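Local coordinates for salicylaldehyde dehydrogenase NahF (Pseudomonas putida, PDB 4JZ6), which probably oxidises salicylaldehyde to salicylate with NAD+ as the electron acceptor, a step of naphthalene degradation, at residues A[417-430]-A[440-454]. Residues are numbered along the deposited sequence; the frame is centred on the assembly and turned at random.
Sequences ANDSVYGLSSGVFG and GMSIEYGCVHINGST
S426 lays its CB over one face of the Y445 ring, offset toward the rim, while a water sits over the opposite face and the carbonyl oxygen of A417 meets the ring's edge in plane. That oxygen accepts from the phenol, Y445 OH to A417 O 2.6 Å, so the tyrosine ties the end of helix 410-418 to the chain entering strand 447-450. A phenylalanine in its place would probably keep the ring packed against S426 but leave A417 O without this short bond. The second aromatic, F429, takes backbone on its face: N451 CA stands 3.6 Å above the plane over the ring centre, a CH-pi contact, with amide and ring planes 68° apart. With CG anti to the carbonyl carbon (chi1 -63°), the N451 amide is carried to G430, where OD1 accepts from G430 N at 3.0 Å. The H449 ring receives a water at its edge, shared between NE2 and S425 OG; its ND1 bonds T490 of the second subunit. These side chains flank a right-handed beta-alpha-beta crossover, strand 425-429, helix 433-442, strand 447-450, in the sheet of the aldehyde dehydrogenase domain that carries C301, and strand 447-450 continues that sheet in parallel into a strand of the second subunit. V428 N donates to H449 O (2.9 Å) and N451 N to V428 O, which joins the two strands in parallel. Beneath the crossover helix, V428 CG2 and I443 CD1 meet tip to tip. Two hydroxyls spend themselves on backbone: S425 OG donates to T454 O (2.6 Å), S426 OG to C447 O. At the far end N418 uses both ends of its amide, OD1 taking E444 N at 2.6 Å in the carbonyl plane, and ND2 giving an almost straight bond (179°) to S442 O, while E444 OE1 pairs with K467.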
ATOM      1  N   ALA A 417     -19.684  -9.827 -13.863  1.00 25.70           N
ATOM      2  CA  ALA A 417     -18.502 -10.128 -13.071  1.00 29.69           C
ATOM      3  C   ALA A 417     -17.932  -8.838 -12.496  1.00 29.44           C
ATOM      4  O   ALA A 417     -17.591  -8.767 -11.318  1.00 30.14           O
ATOM      5  CB  ALA A 417     -17.462 -10.854 -13.905  1.00 24.38           C
ATOM      6  N   ASN A 418     -17.848  -7.811 -13.333  1.00 31.45           N
ATOM      7  CA  ASN A 418     -17.251  -6.548 -12.923  1.00 30.08           C
ATOM      8  C   ASN A 418     -18.133  -5.684 -12.019  1.00 32.26           C
ATOM      9  O   ASN A 418     -17.660  -4.696 -11.448  1.00 34.19           O
ATOM     10  CB  ASN A 418     -16.801  -5.748 -14.146  1.00 26.94           C
ATOM     11  CG  ASN A 418     -15.409  -6.128 -14.609  1.00 28.90           C
ATOM     12  OD1 ASN A 418     -14.651  -6.756 -13.873  1.00 28.86           O
ATOM     13  ND2 ASN A 418     -15.061  -5.738 -15.827  1.00 32.20           N
ATOM     14  N   ASP A 419     -19.404  -6.046 -11.879  1.00 29.83           N
ATOM     15  CA  ASP A 419     -20.294  -5.241 -11.044  1.00 35.11           C
ATOM     16  C   ASP A 419     -20.261  -5.649  -9.563  1.00 42.71           C
ATOM     17  O   ASP A 419     -20.908  -5.029  -8.720  1.00 49.97           O
ATOM     18  CB  ASP A 419     -21.716  -5.195 -11.620  1.00 37.26           C
ATOM     19  CG  ASP A 419     -22.676  -6.166 -10.940  1.00 51.26           C
ATOM     20  OD1 ASP A 419     -23.867  -5.800 -10.797  1.00 51.78           O
ATOM     21  OD2 ASP A 419     -22.263  -7.288 -10.564  1.00 55.58           O
ATOM     22  N   SER A 420     -19.506  -6.696  -9.252  1.00 37.96           N
ATOM     23  CA  SER A 420     -19.286  -7.074  -7.863  1.00 32.44           C
ATOM     24  C   SER A 420     -18.474  -6.004  -7.151  1.00 25.59           C
ATOM     25  O   SER A 420     -17.648  -5.323  -7.756  1.00 29.57           O
ATOM     26  CB  SER A 420     -18.547  -8.409  -7.771  1.00 30.32           C
ATOM     27  OG  SER A 420     -18.266  -8.742  -6.423  1.00 24.20           O
ATOM     28  N   VAL A 421     -18.707  -5.872  -5.854  1.00 25.10           N
ATOM     29  CA  VAL A 421     -17.952  -4.940  -5.035  1.00 24.92           C
ATOM     30  C   VAL A 421     -16.615  -5.567  -4.639  1.00 24.48           C
ATOM     31  O   VAL A 421     -15.727  -4.890  -4.118  1.00 28.98           O
ATOM     32  CB  VAL A 421     -18.764  -4.529  -3.779  1.00 28.95           C
ATOM     33  CG1 VAL A 421     -18.575  -5.537  -2.646  1.00 25.29           C
ATOM     34  CG2 VAL A 421     -18.392  -3.131  -3.347  1.00 32.20           C
ATOM     35  N   TYR A 422     -16.478  -6.866  -4.900  1.00 26.66           N
ATOM     36  CA  TYR A 422     -15.245  -7.600  -4.614  1.00 29.63           C
ATOM     37  C   TYR A 422     -14.506  -7.951  -5.902  1.00 32.50           C
ATOM     38  O   TYR A 422     -15.026  -7.766  -7.005  1.00 35.63           O
ATOM     39  CB  TYR A 422     -15.546  -8.902  -3.871  1.00 32.55           C
ATOM     40  CG  TYR A 422     -16.288  -8.740  -2.570  1.00 35.77           C
ATOM     41  CD1 TYR A 422     -15.633  -8.292  -1.431  1.00 36.25           C
ATOM     42  CD2 TYR A 422     -17.637  -9.059  -2.471  1.00 23.99           C
ATOM     43  CE1 TYR A 422     -16.305  -8.155  -0.226  1.00 37.88           C
ATOM     44  CE2 TYR A 422     -18.318  -8.923  -1.271  1.00 32.52           C
ATOM     45  CZ  TYR A 422     -17.647  -8.472  -0.152  1.00 35.68           C
ATOM     46  OH  TYR A 422     -18.314  -8.336   1.046  1.00 40.98           O
ATOM     47  N   GLY A 423     -13.301  -8.488  -5.746  1.00 31.80           N
ATOM     48  CA  GLY A 423     -12.488  -8.893  -6.877  1.00 29.09           C
ATOM     49  C   GLY A 423     -11.317  -9.757  -6.450  1.00 25.90           C
ATOM     50  O   GLY A 423     -10.165  -9.402  -6.682  1.00 25.38           O
ATOM     51  N   LEU A 424     -11.613 -10.898  -5.835  1.00 28.66           N
ATOM     52  CA  LEU A 424     -10.569 -11.797  -5.346  1.00 28.41           C
ATOM     53  C   LEU A 424     -10.149 -12.809  -6.407  1.00 26.52           C
ATOM     54  O   LEU A 424      -9.094 -12.676  -7.032  1.00 25.05           O
ATOM     55  CB  LEU A 424     -11.024 -12.525  -4.071  1.00 26.20           C
ATOM     56  CG  LEU A 424     -10.041 -13.535  -3.464  1.00 28.66           C
ATOM     57  CD1 LEU A 424      -8.648 -12.928  -3.304  1.00 19.46           C
ATOM     58  CD2 LEU A 424     -10.544 -14.072  -2.126  1.00 27.17           C
ATOM     59  N   SER A 425     -10.974 -13.833  -6.596  1.00 23.70           N
ATOM     60  CA  SER A 425     -10.655 -14.890  -7.539  1.00 20.23           C
ATOM     61  C   SER A 425     -11.797 -15.071  -8.532  1.00 27.15           C
ATOM     62  O   SER A 425     -12.909 -14.597  -8.300  1.00 24.86           O
ATOM     63  CB  SER A 425     -10.382 -16.193  -6.797  1.00 20.14           C
ATOM     64  OG  SER A 425      -9.750 -17.130  -7.645  1.00 27.72           O
ATOM     65  N   SER A 426     -11.516 -15.750  -9.640  1.00 20.78           N
ATOM     66  CA  SER A 426     -12.526 -15.977 -10.665  1.00 21.56           C
ATOM     67  C   SER A 426     -12.084 -17.070 -11.628  1.00 21.38           C
ATOM     68  O   SER A 426     -10.889 -17.354 -11.765  1.00 21.01           O
ATOM     69  CB  SER A 426     -12.805 -14.689 -11.441  1.00 21.53           C
ATOM     70  OG  SER A 426     -11.660 -14.306 -12.187  1.00 21.24           O
ATOM     71  N   GLY A 427     -13.060 -17.682 -12.292  1.00 21.93           N
ATOM     72  CA  GLY A 427     -12.780 -18.685 -13.303  1.00 25.46           C
ATOM     73  C   GLY A 427     -13.600 -18.414 -14.542  1.00 25.39           C
ATOM     74  O   GLY A 427     -14.739 -17.954 -14.439  1.00 31.45           O
ATOM     75  N   VAL A 428     -13.029 -18.685 -15.713  1.00 22.89           N
ATOM     76  CA  VAL A 428     -13.737 -18.465 -16.971  1.00 23.72           C
ATOM     77  C   VAL A 428     -13.703 -19.707 -17.850  1.00 23.98           C
ATOM     78  O   VAL A 428     -12.650 -20.073 -18.367  1.00 27.40           O
ATOM     79  CB  VAL A 428     -13.128 -17.295 -17.771  1.00 25.40           C
ATOM     80  CG1 VAL A 428     -13.924 -17.060 -19.033  1.00 24.26           C
ATOM     81  CG2 VAL A 428     -13.062 -16.032 -16.923  1.00 23.10           C
ATOM     82  N   PHE A 429     -14.854 -20.350 -18.032  1.00 30.39           N
ATOM     83  CA  PHE A 429     -14.918 -21.554 -18.858  1.00 25.10           C
ATOM     84  C   PHE A 429     -15.452 -21.311 -20.268  1.00 25.85           C
ATOM     85  O   PHE A 429     -16.578 -20.850 -20.452  1.00 26.30           O
ATOM     86  CB  PHE A 429     -15.733 -22.647 -18.173  1.00 25.35           C
ATOM     87  CG  PHE A 429     -14.921 -23.525 -17.268  1.00 24.91           C
ATOM     88  CD1 PHE A 429     -14.504 -24.777 -17.690  1.00 25.22           C
ATOM     89  CD2 PHE A 429     -14.570 -23.099 -15.996  1.00 24.27           C
ATOM     90  CE1 PHE A 429     -13.760 -25.588 -16.859  1.00 24.89           C
ATOM     91  CE2 PHE A 429     -13.820 -23.903 -15.165  1.00 23.93           C
ATOM     92  CZ  PHE A 429     -13.414 -25.150 -15.597  1.00 24.25           C
ATOM     93  N   GLY A 430     -14.635 -21.642 -21.258  1.00 26.05           N
ATOM     94  CA  GLY A 430     -15.032 -21.537 -22.648  1.00 26.85           C
ATOM     95  C   GLY A 430     -14.092 -22.343 -23.517  1.00 27.13           C
ATOM     96  O   GLY A 430     -12.882 -22.334 -23.299  1.00 26.80           O
ATOM     97  N   GLY A 440     -11.458 -12.855 -19.466  1.00 23.50           N
ATOM     98  CA  GLY A 440     -10.504 -13.061 -18.394  1.00 23.48           C
ATOM     99  C   GLY A 440      -9.679 -11.817 -18.138  1.00 28.60           C
ATOM    100  O   GLY A 440      -9.432 -11.435 -16.995  1.00 23.81           O
ATOM    101  N   MET A 441      -9.272 -11.160 -19.216  1.00 31.22           N
ATOM    102  CA  MET A 441      -8.414  -9.997 -19.094  1.00 29.55           C
ATOM    103  C   MET A 441      -9.180  -8.727 -18.734  1.00 30.83           C
ATOM    104  O   MET A 441      -8.615  -7.795 -18.158  1.00 33.77           O
ATOM    105  CB  MET A 441      -7.595  -9.825 -20.368  1.00 22.91           C
ATOM    106  CG  MET A 441      -6.375 -10.723 -20.385  1.00 22.52           C
ATOM    107  SD  MET A 441      -5.409 -10.530 -21.876  1.00 61.15           S
ATOM    108  CE  MET A 441      -6.257 -11.637 -22.987  1.00 63.22           C
ATOM    109  N   SER A 442     -10.471  -8.710 -19.047  1.00 28.74           N
ATOM    110  CA  SER A 442     -11.304  -7.535 -18.815  1.00 29.30           C
ATOM    111  C   SER A 442     -11.912  -7.474 -17.412  1.00 28.48           C
ATOM    112  O   SER A 442     -12.278  -6.394 -16.947  1.00 32.11           O
ATOM    113  CB  SER A 442     -12.411  -7.456 -19.869  1.00 33.31           C
ATOM    114  OG  SER A 442     -11.863  -7.278 -21.162  1.00 37.36           O
ATOM    115  N   ILE A 443     -12.022  -8.621 -16.744  1.00 26.43           N
ATOM    116  CA  ILE A 443     -12.620  -8.667 -15.405  1.00 26.71           C
ATOM    117  C   ILE A 443     -11.662  -8.202 -14.303  1.00 25.23           C
ATOM    118  O   ILE A 443     -10.445  -8.394 -14.394  1.00 22.31           O
ATOM    119  CB  ILE A 443     -13.199 -10.063 -15.057  1.00 32.02           C
ATOM    120  CG1 ILE A 443     -12.113 -11.136 -15.105  1.00 22.28           C
ATOM    121  CG2 ILE A 443     -14.347 -10.418 -15.998  1.00 23.54           C
ATOM    122  CD1 ILE A 443     -12.642 -12.533 -14.896  1.00 33.80           C
ATOM    123  N   GLU A 444     -12.231  -7.592 -13.265  1.00 25.07           N
ATOM    124  CA  GLU A 444     -11.457  -6.920 -12.221  1.00 28.55           C
ATOM    125  C   GLU A 444     -11.156  -7.830 -11.025  1.00 27.36           C
ATOM    126  O   GLU A 444     -11.722  -7.670  -9.939  1.00 29.55           O
ATOM    127  CB  GLU A 444     -12.191  -5.647 -11.781  1.00 31.27           C
ATOM    128  CG  GLU A 444     -12.252  -4.578 -12.872  1.00 32.25           C
ATOM    129  CD  GLU A 444     -13.445  -3.643 -12.737  1.00 40.63           C
ATOM    130  OE1 GLU A 444     -14.422  -3.996 -12.045  1.00 45.87           O
ATOM    131  OE2 GLU A 444     -13.410  -2.549 -13.338  1.00 46.08           O
ATOM    132  N   TYR A 445     -10.259  -8.789 -11.235  1.00 24.50           N
ATOM    133  CA  TYR A 445      -9.991  -9.819 -10.234  1.00 21.57           C
ATOM    134  C   TYR A 445      -8.497 -10.060 -10.040  1.00 19.93           C
ATOM    135  O   TYR A 445      -7.719 -10.015 -10.995  1.00 19.84           O
ATOM    136  CB  TYR A 445     -10.733 -11.119 -10.594  1.00 20.72           C
ATOM    137  CG  TYR A 445     -12.227 -10.977 -10.400  1.00 21.29           C
ATOM    138  CD1 TYR A 445     -12.845 -11.444  -9.244  1.00 21.35           C
ATOM    139  CD2 TYR A 445     -13.014 -10.334 -11.351  1.00 23.00           C
ATOM    140  CE1 TYR A 445     -14.204 -11.286  -9.052  1.00 21.94           C
ATOM    141  CE2 TYR A 445     -14.371 -10.173 -11.167  1.00 22.42           C
ATOM    142  CZ  TYR A 445     -14.962 -10.652 -10.019  1.00 22.47           C
ATOM    143  OH  TYR A 445     -16.316 -10.495  -9.834  1.00 25.12           O
ATOM    144  N   GLY A 446      -8.102 -10.289  -8.794  1.00 19.61           N
ATOM    145  CA  GLY A 446      -6.715 -10.570  -8.484  1.00 19.11           C
ATOM    146  C   GLY A 446      -6.267 -11.891  -9.077  1.00 18.98           C
ATOM    147  O   GLY A 446      -5.096 -12.054  -9.421  1.00 25.61           O
ATOM    148  N   CYS A 447      -7.196 -12.837  -9.187  1.00 19.24           N
ATOM    149  CA  CYS A 447      -6.905 -14.144  -9.769  1.00 19.25           C
ATOM    150  C   CYS A 447      -7.941 -14.520 -10.825  1.00 25.56           C
ATOM    151  O   CYS A 447      -9.147 -14.515 -10.551  1.00 26.45           O
ATOM    152  CB  CYS A 447      -6.881 -15.212  -8.681  1.00 19.13           C
ATOM    153  SG  CYS A 447      -5.909 -14.760  -7.232  1.00 20.02           S
ATOM    154  N   VAL A 448      -7.469 -14.841 -12.030  1.00 21.49           N
ATOM    155  CA  VAL A 448      -8.338 -15.298 -13.115  1.00 20.37           C
ATOM    156  C   VAL A 448      -7.870 -16.666 -13.616  1.00 23.53           C
ATOM    157  O   VAL A 448      -6.700 -16.844 -13.960  1.00 23.08           O
ATOM    158  CB  VAL A 448      -8.353 -14.299 -14.292  1.00 23.43           C
ATOM    159  CG1 VAL A 448      -9.153 -14.851 -15.450  1.00 21.25           C
ATOM    160  CG2 VAL A 448      -8.923 -12.970 -13.842  1.00 29.14           C
ATOM    161  N   HIS A 449      -8.777 -17.639 -13.649  1.00 24.47           N
ATOM    162  CA  HIS A 449      -8.399 -18.986 -14.064  1.00 22.31           C
ATOM    163  C   HIS A 449      -9.161 -19.450 -15.295  1.00 23.10           C
ATOM    164  O   HIS A 449     -10.365 -19.722 -15.232  1.00 26.25           O
ATOM    165  CB  HIS A 449      -8.562 -19.965 -12.905  1.00 20.88           C
ATOM    166  CG  HIS A 449      -7.765 -19.584 -11.700  1.00 25.63           C
ATOM    167  ND1 HIS A 449      -6.386 -19.573 -11.695  1.00 26.43           N
ATOM    168  CD2 HIS A 449      -8.150 -19.168 -10.471  1.00 20.14           C
ATOM    169  CE1 HIS A 449      -5.955 -19.180 -10.513  1.00 19.59           C
ATOM    170  NE2 HIS A 449      -7.003 -18.930  -9.748  1.00 23.32           N
ATOM    171  N   ILE A 450      -8.451 -19.529 -16.418  1.00 21.89           N
ATOM    172  CA  ILE A 450      -9.072 -19.918 -17.681  1.00 22.49           C
ATOM    173  C   ILE A 450      -9.295 -21.425 -17.710  1.00 23.15           C
ATOM    174  O   ILE A 450      -8.343 -22.210 -17.724  1.00 22.77           O
ATOM    175  CB  ILE A 450      -8.232 -19.483 -18.889  1.00 22.69           C
ATOM    176  CG1 ILE A 450      -7.966 -17.973 -18.841  1.00 30.43           C
ATOM    177  CG2 ILE A 450      -8.924 -19.879 -20.177  1.00 23.49           C
ATOM    178  CD1 ILE A 450      -9.209 -17.120 -18.673  1.00 22.57           C
ATOM    179  N   ASN A 451     -10.566 -21.810 -17.716  1.00 23.26           N
ATOM    180  CA  ASN A 451     -10.966 -23.205 -17.579  1.00 23.64           C
ATOM    181  C   ASN A 451     -10.422 -23.836 -16.289  1.00 23.99           C
ATOM    182  O   ASN A 451      -9.972 -24.979 -16.277  1.00 23.38           O
ATOM    183  CB  ASN A 451     -10.576 -24.004 -18.822  1.00 24.22           C
ATOM    184  CG  ASN A 451     -11.289 -23.522 -20.067  1.00 24.82           C
ATOM    185  OD1 ASN A 451     -12.508 -23.364 -20.075  1.00 25.15           O
ATOM    186  ND2 ASN A 451     -10.532 -23.275 -21.126  1.00 25.04           N
ATOM    187  N   GLY A 452     -10.479 -23.071 -15.203  1.00 22.67           N
ATOM    188  CA  GLY A 452     -10.090 -23.561 -13.895  1.00 23.96           C
ATOM    189  C   GLY A 452     -11.049 -23.109 -12.809  1.00 24.45           C
ATOM    190  O   GLY A 452     -11.870 -22.221 -13.034  1.00 28.96           O
ATOM    191  N   SER A 453     -10.952 -23.714 -11.629  1.00 22.09           N
ATOM    192  CA  SER A 453     -11.825 -23.339 -10.522  1.00 31.77           C
ATOM    193  C   SER A 453     -11.435 -21.977  -9.961  1.00 21.57           C
ATOM    194  O   SER A 453     -10.386 -21.432 -10.310  1.00 21.17           O
ATOM    195  CB  SER A 453     -11.773 -24.391  -9.410  1.00 34.93           C
ATOM    196  OG  SER A 453     -10.637 -24.211  -8.580  1.00 33.71           O
ATOM    197  N   THR A 454     -12.274 -21.435  -9.081  1.00 21.64           N
ATOM    198  CA  THR A 454     -11.964 -20.171  -8.412  1.00 25.73           C
ATOM    199  C   THR A 454     -11.093 -20.377  -7.180  1.00 25.01           C
ATOM    200  O   THR A 454     -10.584 -19.413  -6.613  1.00 28.85           O
ATOM    201  CB  THR A 454     -13.237 -19.436  -7.944  1.00 27.31           C
ATOM    202  OG1 THR A 454     -13.759 -20.081  -6.770  1.00 22.56           O
ATOM    203  CG2 THR A 454     -14.288 -19.398  -9.056  1.00 22.10           C
TER
HETATM  204  O   HOH W   1     -16.046 -10.628  -6.511  1.00 46.00           O
HETATM  205  O   HOH W   2     -14.576  -7.347  -9.354  1.00 22.72           O
HETATM  206  O   HOH W   3      -7.187 -18.249  -7.002  1.00 22.44           O